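PDB 4PI8: autolysin E from Staphylococcus aureus, which probably cleaves the glycan strands of bacterial cell-wall peptidoglycan as an endo-beta-N-acetylglucosaminidase of the lysozyme clan, and here holds a NAG-NAM disaccharide. Local coordinates for residues F131-F136 against K145-K150; A164-N169 against H192-D197. The protein carries 1 engineered substitution. One frame throughout, in Å; residues are numbered along the deposited sequence.

Interaction 1: F131-F136 against K145-K150. With AMU (N-acetyl-beta-muramic acid), chain B.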
loop_
_atom_site.group_PDB
_atom_site.type_symbol
_atom_site.label_atom_id
_atom_site.label_comp_id
_atom_site.label_asym_id
_atom_site.label_seq_id
_atom_site.Cartn_x
_atom_site.Cartn_y
_atom_site.Cartn_z
ATOM N N PHE A 131 3.205 -0.518 6.661
ATOM C CA PHE A 131 2.907 -0.425 5.226
ATOM C C PHE A 131 3.762 -1.345 4.362
ATOM O O PHE A 131 3.915 -1.061 3.150
ATOM C CB PHE A 131 2.892 1.023 4.728
ATOM C CG PHE A 131 1.982 1.925 5.521
ATOM C CD1 PHE A 131 0.658 2.049 5.184
ATOM C CD2 PHE A 131 2.474 2.618 6.593
ATOM C CE1 PHE A 131 -0.216 2.851 5.881
ATOM C CE2 PHE A 131 1.646 3.411 7.330
ATOM C CZ PHE A 131 0.297 3.528 6.996
ATOM N N GLY A 132 4.375 -2.349 4.957
ATOM C CA GLY A 132 5.186 -3.252 4.166
ATOM C C GLY A 132 6.338 -2.591 3.500
ATOM O O GLY A 132 6.652 -2.962 2.322
ATOM N N ILE A 133 7.061 -1.666 4.106
ATOM C CA ILE A 133 8.088 -0.882 3.518
ATOM C C ILE A 133 9.456 -1.485 3.826
ATOM O O ILE A 133 9.903 -1.515 4.990
ATOM C CB ILE A 133 8.022 0.601 3.936
ATOM C CG1 ILE A 133 6.664 1.196 3.528
ATOM C CG2 ILE A 133 9.152 1.413 3.364
ATOM C CD1 ILE A 133 6.307 2.488 4.208
ATOM N N GLY A 134 10.146 -1.956 2.785
ATOM C CA GLY A 134 11.520 -2.445 2.928
ATOM C C GLY A 134 11.591 -3.744 3.699
ATOM O O GLY A 134 10.617 -4.440 3.880
ATOM N N ALA A 135 12.827 -4.085 4.120
ATOM C CA ALA A 135 13.077 -5.289 4.840
ATOM C C ALA A 135 12.751 -5.053 6.317
ATOM O O ALA A 135 13.193 -4.049 6.896
ATOM C CB ALA A 135 14.542 -5.721 4.665
ATOM N N PHE A 136 11.940 -5.961 6.814
ATOM C CA PHE A 136 11.409 -5.861 8.185
ATOM C C PHE A 136 11.303 -7.202 8.826
ATOM O O PHE A 136 10.271 -7.845 8.796
ATOM C CB PHE A 136 10.056 -5.106 8.171
ATOM C CG PHE A 136 9.644 -4.616 9.547
ATOM C CD1 PHE A 136 10.379 -3.617 10.156
ATOM C CD2 PHE A 136 8.574 -5.191 10.192
ATOM C CE1 PHE A 136 10.026 -3.193 11.486
ATOM C CE2 PHE A 136 8.213 -4.752 11.488
ATOM C CZ PHE A 136 8.950 -3.770 12.084
ATOM N N LYS A 145 19.994 -2.999 8.081
ATOM C CA LYS A 145 19.550 -2.865 6.679
ATOM C C LYS A 145 18.017 -2.934 6.585
ATOM O O LYS A 145 17.430 -3.664 5.761
ATOM C CB LYS A 145 20.241 -3.902 5.795
ATOM C CG LYS A 145 21.719 -3.582 5.567
ATOM C CD LYS A 145 22.451 -4.675 4.801
ATOM C CE LYS A 145 22.905 -5.799 5.719
ATOM N NZ LYS A 145 23.474 -6.945 4.954
ATOM N N SER A 146 17.393 -2.168 7.473
ATOM C CA SER A 146 15.930 -2.028 7.566
ATOM C C SER A 146 15.575 -0.569 7.475
ATOM O O SER A 146 16.041 0.268 8.242
ATOM C CB SER A 146 15.441 -2.612 8.879
ATOM O OG SER A 146 14.027 -2.434 9.029
ATOM N N TYR A 147 14.677 -0.250 6.523
ATOM C CA TYR A 147 14.191 1.077 6.336
ATOM C C TYR A 147 13.535 1.646 7.631
ATOM O O TYR A 147 13.775 2.793 7.954
ATOM C CB TYR A 147 13.185 1.123 5.170
ATOM C CG TYR A 147 12.982 2.509 4.639
ATOM C CD1 TYR A 147 13.927 3.082 3.818
ATOM C CD2 TYR A 147 11.855 3.234 4.950
ATOM C CE1 TYR A 147 13.774 4.356 3.336
ATOM C CE2 TYR A 147 11.681 4.503 4.472
ATOM C CZ TYR A 147 12.643 5.063 3.647
ATOM O OH TYR A 147 12.500 6.326 3.161
ATOM N N ALA A 148 12.792 0.795 8.305
ATOM C CA ALA A 148 12.069 1.218 9.526
ATOM C C ALA A 148 13.085 1.699 10.561
ATOM O O ALA A 148 12.862 2.651 11.303
ATOM C CB ALA A 148 11.221 0.133 10.061
ATOM N N GLU A 149 14.216 0.997 10.619
ATOM C CA GLU A 149 15.292 1.377 11.567
ATOM C C GLU A 149 16.029 2.638 11.108
ATOM O O GLU A 149 16.227 3.577 11.875
ATOM C CB GLU A 149 16.245 0.215 11.761
ATOM C CG GLU A 149 17.487 0.585 12.559
ATOM C CD GLU A 149 18.227 -0.642 13.055
ATOM O OE1 GLU A 149 18.013 -1.757 12.535
ATOM O OE2 GLU A 149 19.042 -0.488 13.984
ATOM N N LYS A 150 16.339 2.711 9.822
ATOM C CA LYS A 150 16.956 3.881 9.246
ATOM C C LYS A 150 16.183 5.164 9.482
ATOM O O LYS A 150 16.780 6.204 9.765
ATOM C CB LYS A 150 17.165 3.663 7.734
ATOM C CG LYS A 150 17.720 4.858 6.971
ATOM C CD LYS A 150 18.332 4.420 5.640
ATOM C CE LYS A 150 18.663 5.609 4.744
ATOM N NZ LYS A 150 17.469 6.005 3.948
HETATM C C1 AMU B . 7.986 -5.242 -1.940
HETATM C C2 AMU B . 8.796 -3.987 -1.798
HETATM C C3 AMU B . 9.423 -3.608 -3.149
HETATM C C4 AMU B . 10.214 -4.828 -3.678
HETATM C C5 AMU B . 9.358 -6.059 -3.612
HETATM C C6 AMU B . 10.119 -7.297 -4.093
HETATM C C7 AMU B . 8.350 -1.896 -0.505
HETATM C C8 AMU B . 7.354 -0.773 -0.308
HETATM C C9 AMU B . 9.720 -1.263 -3.618
HETATM C C10 AMU B . 10.208 -0.088 -2.863
HETATM C C11 AMU B . 10.110 -1.185 -5.091
HETATM O O1 AMU B . 7.436 -5.641 -0.695
HETATM O O3 AMU B . 10.259 -2.459 -3.047
HETATM O O4 AMU B . 10.591 -4.466 -5.017
HETATM O O5 AMU B . 8.909 -6.278 -2.298
HETATM O O6 AMU B . 9.278 -8.449 -4.221
HETATM O O7 AMU B . 9.363 -1.963 0.158
HETATM O O10 AMU B . 9.517 0.973 -2.828
HETATM O O11 AMU B . 11.370 -0.152 -2.290
HETATM N N2 AMU B . 7.963 -2.840 -1.353
HETATM O O HOH W 1 11.711 -1.718 6.981
#
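The polar part of this contact is gathered on the carbonyl oxygen of Ala135. Ser146 OG donates to Ala135 O at 2.8 Å, lying in the carbonyl plane with a C=O...donor angle of 158°; its first torsion sets OG anti to the backbone N (chi1 177°), and Ser146 CA adds a C-H...O contact to the same oxygen. A water gives a second hydrogen bond to Ala135 O, another to Ile133 O at 2.7 Å, and accepts from Ala148 N at 3.0 Å. It thereby ties two carbonyls of the loop to the first turn of the helix at whose N-cap position Ser146 stands.

Two apolar contacts complete the interface. Ile133 CG2 reaches Tyr147 CD2 at 3.6 Å, the two side chains meeting at a slant, while Ala148 CB meets Phe136 CD1 and CE1, each 3.8 Å away. Ser146 OG sits at the edge of the Phe136 ring, near its plane.

The loop also faces the sugar: Gly134 N donates a nearly straight bond (166°) to O7 of the muramic acid N-acetyl group at 2.7 Å, making the anchored loop part of the glycan pocket.

Residues 131-136 run between strand 125-127 and helix 138-143, whose Ala140 touches Ala135 and Ser146; Phe166 of helix 156-172 packs against Ile133 and meets the Tyr147 ring edge-to-face.

Interaction 2: A164-N169 against H192-D197. With AMU (N-acetyl-beta-muramic acid), chain B; NAG (2-acetamido-2-deoxy-beta-D-glucopyranose), chain C; SO4 (sulfate ion), chain N.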
loop_
_atom_site.group_PDB
_atom_site.type_symbol
_atom_site.label_atom_id
_atom_site.label_comp_id
_atom_site.label_asym_id
_atom_site.label_seq_id
_atom_site.Cartn_x
_atom_site.Cartn_y
_atom_site.Cartn_z
ATOM N N ALA A 164 3.199 7.263 5.531
ATOM C CA ALA A 164 2.611 8.244 4.659
ATOM C C ALA A 164 3.627 9.067 3.921
ATOM O O ALA A 164 3.497 9.380 2.712
ATOM C CB ALA A 164 1.620 9.145 5.431
ATOM N N LYS A 165 4.635 9.535 4.654
ATOM C CA LYS A 165 5.689 10.319 4.054
ATOM C C LYS A 165 6.391 9.548 2.916
ATOM O O LYS A 165 6.631 10.104 1.829
ATOM C CB LYS A 165 6.725 10.709 5.109
ATOM C CG LYS A 165 7.843 11.593 4.568
ATOM C CD LYS A 165 8.919 11.912 5.638
ATOM C CE LYS A 165 9.998 12.780 4.998
ATOM N NZ LYS A 165 11.089 13.017 6.002
ATOM N N PHE A 166 6.682 8.280 3.188
ATOM C CA PHE A 166 7.307 7.392 2.195
ATOM C C PHE A 166 6.389 7.243 0.954
ATOM O O PHE A 166 6.833 7.405 -0.215
ATOM C CB PHE A 166 7.579 6.067 2.793
ATOM C CG PHE A 166 8.067 5.018 1.794
ATOM C CD1 PHE A 166 9.405 4.936 1.453
ATOM C CD2 PHE A 166 7.188 4.144 1.205
ATOM C CE1 PHE A 166 9.847 3.947 0.554
ATOM C CE2 PHE A 166 7.634 3.182 0.321
ATOM C CZ PHE A 166 8.963 3.101 0.006
ATOM N N ILE A 167 5.083 6.951 1.149
ATOM C CA ILE A 167 4.184 6.774 0.019
ATOM C C ILE A 167 4.110 8.025 -0.820
ATOM O O ILE A 167 4.222 8.009 -2.042
ATOM C CB ILE A 167 2.815 6.300 0.541
ATOM C CG1 ILE A 167 2.921 4.904 1.166
ATOM C CG2 ILE A 167 1.777 6.345 -0.577
ATOM C CD1 ILE A 167 1.861 4.551 2.143
ATOM N N ARG A 168 3.971 9.173 -0.165
ATOM C CA ARG A 168 3.950 10.418 -0.878
ATOM C C ARG A 168 5.257 10.651 -1.654
ATOM O O ARG A 168 5.236 10.985 -2.842
ATOM C CB ARG A 168 3.669 11.600 0.098
ATOM C CG ARG A 168 4.031 13.013 -0.400
ATOM C CD ARG A 168 3.423 13.447 -1.714
ATOM N NE ARG A 168 1.988 13.586 -1.692
ATOM C CZ ARG A 168 1.258 13.891 -2.720
ATOM N NH1 ARG A 168 -0.037 14.001 -2.689
ATOM N NH2 ARG A 168 1.907 14.111 -3.884
ATOM N N ASN A 169 6.369 10.567 -0.938
ATOM C CA ASN A 169 7.668 10.980 -1.550
ATOM C C ASN A 169 8.149 10.007 -2.564
ATOM O O ASN A 169 8.765 10.447 -3.547
ATOM C CB ASN A 169 8.701 11.182 -0.476
ATOM C CG ASN A 169 8.494 12.470 0.284
ATOM O OD1 ASN A 169 7.864 13.360 -0.192
ATOM N ND2 ASN A 169 9.043 12.536 1.469
ATOM N N HIS A 192 9.960 -0.600 -9.575
ATOM C CA HIS A 192 9.387 0.261 -8.542
ATOM C C HIS A 192 7.933 -0.110 -8.263
ATOM O O HIS A 192 7.067 0.807 -8.210
ATOM C CB HIS A 192 9.559 1.752 -8.859
ATOM C CG HIS A 192 9.493 2.577 -7.621
ATOM N ND1 HIS A 192 8.381 3.337 -7.288
ATOM C CD2 HIS A 192 10.314 2.620 -6.541
ATOM C CE1 HIS A 192 8.558 3.855 -6.087
ATOM N NE2 HIS A 192 9.710 3.432 -5.598
ATOM N N GLN A 193 7.697 -1.354 -7.970
ATOM C CA GLN A 193 6.315 -1.854 -7.659
ATOM C C GLN A 193 6.207 -2.130 -6.186
ATOM O O GLN A 193 7.082 -2.660 -5.522
ATOM C CB GLN A 193 6.036 -3.072 -8.505
ATOM C CG GLN A 193 5.928 -2.641 -9.963
ATOM C CD GLN A 193 5.647 -3.676 -11.049
ATOM O OE1 GLN A 193 5.428 -3.253 -12.173
ATOM N NE2 GLN A 193 5.709 -4.935 -10.748
ATOM N N TYR A 194 5.020 -1.790 -5.644
ATOM C CA TYR A 194 4.907 -1.739 -4.176
ATOM C C TYR A 194 4.915 -3.088 -3.560
ATOM O O TYR A 194 5.349 -3.235 -2.395
ATOM C CB TYR A 194 3.639 -0.952 -3.791
ATOM C CG TYR A 194 3.733 -0.368 -2.360
ATOM C CD1 TYR A 194 3.469 -1.191 -1.250
ATOM C CD2 TYR A 194 4.082 0.913 -2.150
ATOM C CE1 TYR A 194 3.662 -0.686 0.021
ATOM C CE2 TYR A 194 4.274 1.413 -0.847
ATOM C CZ TYR A 194 4.052 0.583 0.189
ATOM O OH TYR A 194 4.223 1.140 1.488
ATOM N N ALA A 195 4.372 -4.100 -4.238
ATOM C CA ALA A 195 4.192 -5.389 -3.648
ATOM C C ALA A 195 4.319 -6.485 -4.671
ATOM O O ALA A 195 4.118 -6.208 -5.868
ATOM C CB ALA A 195 2.833 -5.431 -2.995
ATOM N N SER A 196 4.633 -7.714 -4.210
ATOM C CA SER A 196 4.622 -8.889 -5.097
ATOM C C SER A 196 3.310 -9.583 -5.199
ATOM O O SER A 196 3.036 -10.247 -6.170
ATOM C CB SER A 196 5.727 -9.861 -4.691
ATOM O OG SER A 196 5.469 -10.425 -3.418
ATOM N N ASP A 197 2.443 -9.430 -4.178
ATOM C CA ASP A 197 1.140 -10.061 -4.209
ATOM C C ASP A 197 0.349 -9.517 -5.416
ATOM O O ASP A 197 0.039 -8.336 -5.463
ATOM C CB ASP A 197 0.422 -9.785 -2.881
ATOM C CG ASP A 197 -0.949 -10.377 -2.799
ATOM O OD1 ASP A 197 -1.503 -11.012 -3.698
ATOM O OD2 ASP A 197 -1.530 -10.081 -1.707
HETATM C C1 AMU B . 7.986 -5.242 -1.940
HETATM C C2 AMU B . 8.796 -3.987 -1.798
HETATM C C3 AMU B . 9.423 -3.608 -3.149
HETATM C C4 AMU B . 10.214 -4.828 -3.678
HETATM C C5 AMU B . 9.358 -6.059 -3.612
HETATM C C6 AMU B . 10.119 -7.297 -4.093
HETATM C C7 AMU B . 8.350 -1.896 -0.505
HETATM C C8 AMU B . 7.354 -0.773 -0.308
HETATM C C9 AMU B . 9.720 -1.263 -3.618
HETATM C C10 AMU B . 10.208 -0.088 -2.863
HETATM C C11 AMU B . 10.110 -1.185 -5.091
HETATM O O1 AMU B . 7.436 -5.641 -0.695
HETATM O O3 AMU B . 10.259 -2.459 -3.047
HETATM O O4 AMU B . 10.591 -4.466 -5.017
HETATM O O5 AMU B . 8.909 -6.278 -2.298
HETATM O O6 AMU B . 9.278 -8.449 -4.221
HETATM O O7 AMU B . 9.363 -1.963 0.158
HETATM O O10 AMU B . 9.517 0.973 -2.828
HETATM O O11 AMU B . 11.370 -0.152 -2.290
HETATM N N2 AMU B . 7.963 -2.840 -1.353
HETATM C C1 NAG C . 11.955 -4.705 -5.316
HETATM C C2 NAG C . 12.042 -4.378 -6.811
HETATM C C3 NAG C . 13.499 -4.581 -7.263
HETATM C C4 NAG C . 14.376 -3.781 -6.350
HETATM C C5 NAG C . 14.140 -4.086 -4.880
HETATM C C6 NAG C . 14.890 -3.089 -4.047
HETATM C C7 NAG C . 10.053 -4.577 -8.312
HETATM C C8 NAG C . 9.259 -5.492 -9.163
HETATM N N2 NAG C . 11.117 -5.107 -7.683
HETATM O O3 NAG C . 13.630 -4.098 -8.591
HETATM O O4 NAG C . 15.735 -4.126 -6.606
HETATM O O5 NAG C . 12.769 -3.842 -4.564
HETATM O O6 NAG C . 14.738 -3.579 -2.713
HETATM O O7 NAG C . 9.760 -3.382 -8.185
HETATM S S SO4 N . 4.603 -8.054 -0.638
HETATM O O1 SO4 N . 4.132 -6.954 0.252
HETATM O O2 SO4 N . 5.719 -7.581 -1.413
HETATM O O3 SO4 N . 3.441 -8.638 -1.371
HETATM O O4 SO4 N . 5.194 -9.158 0.222
#
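Phe166 and Tyr194 both turn CG away from their own backbone N (chi1 173° and -157°), which brings the two rings together beside the muramic acid, in the glycan-binding cleft of this lysozyme-clan domain, although the CA atoms of Phe166 and Tyr194 are 11.4 Å apart. The ring planes are steeply inclined to each other. Tyr194 CE2 lies in the plane of the Phe166 ring, at its edge, 4.0 Å from Phe166 CE2. Ile167 approaches the tyrosine at about a right angle, its CG1 4.0 Å from Tyr194 OH. That hydroxyl is hydrogen-bonded to Phe131 O, so the outer end of the ring is fixed while its flat side serves the ligand.

The methyl carbon C8 of the muramic acid acetamide sits 3.6 Å above the Tyr194 ring plane, over its centre, in a CH-pi arrangement. The other end of the same acetamide is gripped by the backbone, N2 donating to Tyr194 O at 2.8 Å. With ring and carbonyl both supplied by Tyr194, one residue reads the N-acetyl group at two points. The lactyl carboxylate oxygen O10 comes to the edge of the Phe166 ring, 3.6 Å from CZ, and also lies near the His192 imidazole, whose ND1 is hydrogen-bonded to Gln176 OE1.

Farther along 192-197, the amides of Ser196 and Asp197 bind a sulfate, probably from the crystallisation liquor. The neighbouring NAG is held by the main chain, Gln193 N donating to its acetamide O7 at 2.9 Å and 169°.

In the fold
Interaction 1 closes before interaction 2 opens along the chain, and their centres lie about 12 Å apart within the same glucosaminidase domain. Helix 147-150 of interaction 1 is followed directly by helix 156-172, which supplies one half of interaction 2. The two contacts also touch: Ile133 CD1 packs 3.5 Å from Phe166 CD2, and Tyr147 OH lies 3.8 Å from Phe166 CD1. Loops 131-136 and 192-197 both contact the muramic acid. Two parts of the chain distant in sequence thus hold one N-acetyl group between them, consistent with recognition of this sugar in peptidoglycan.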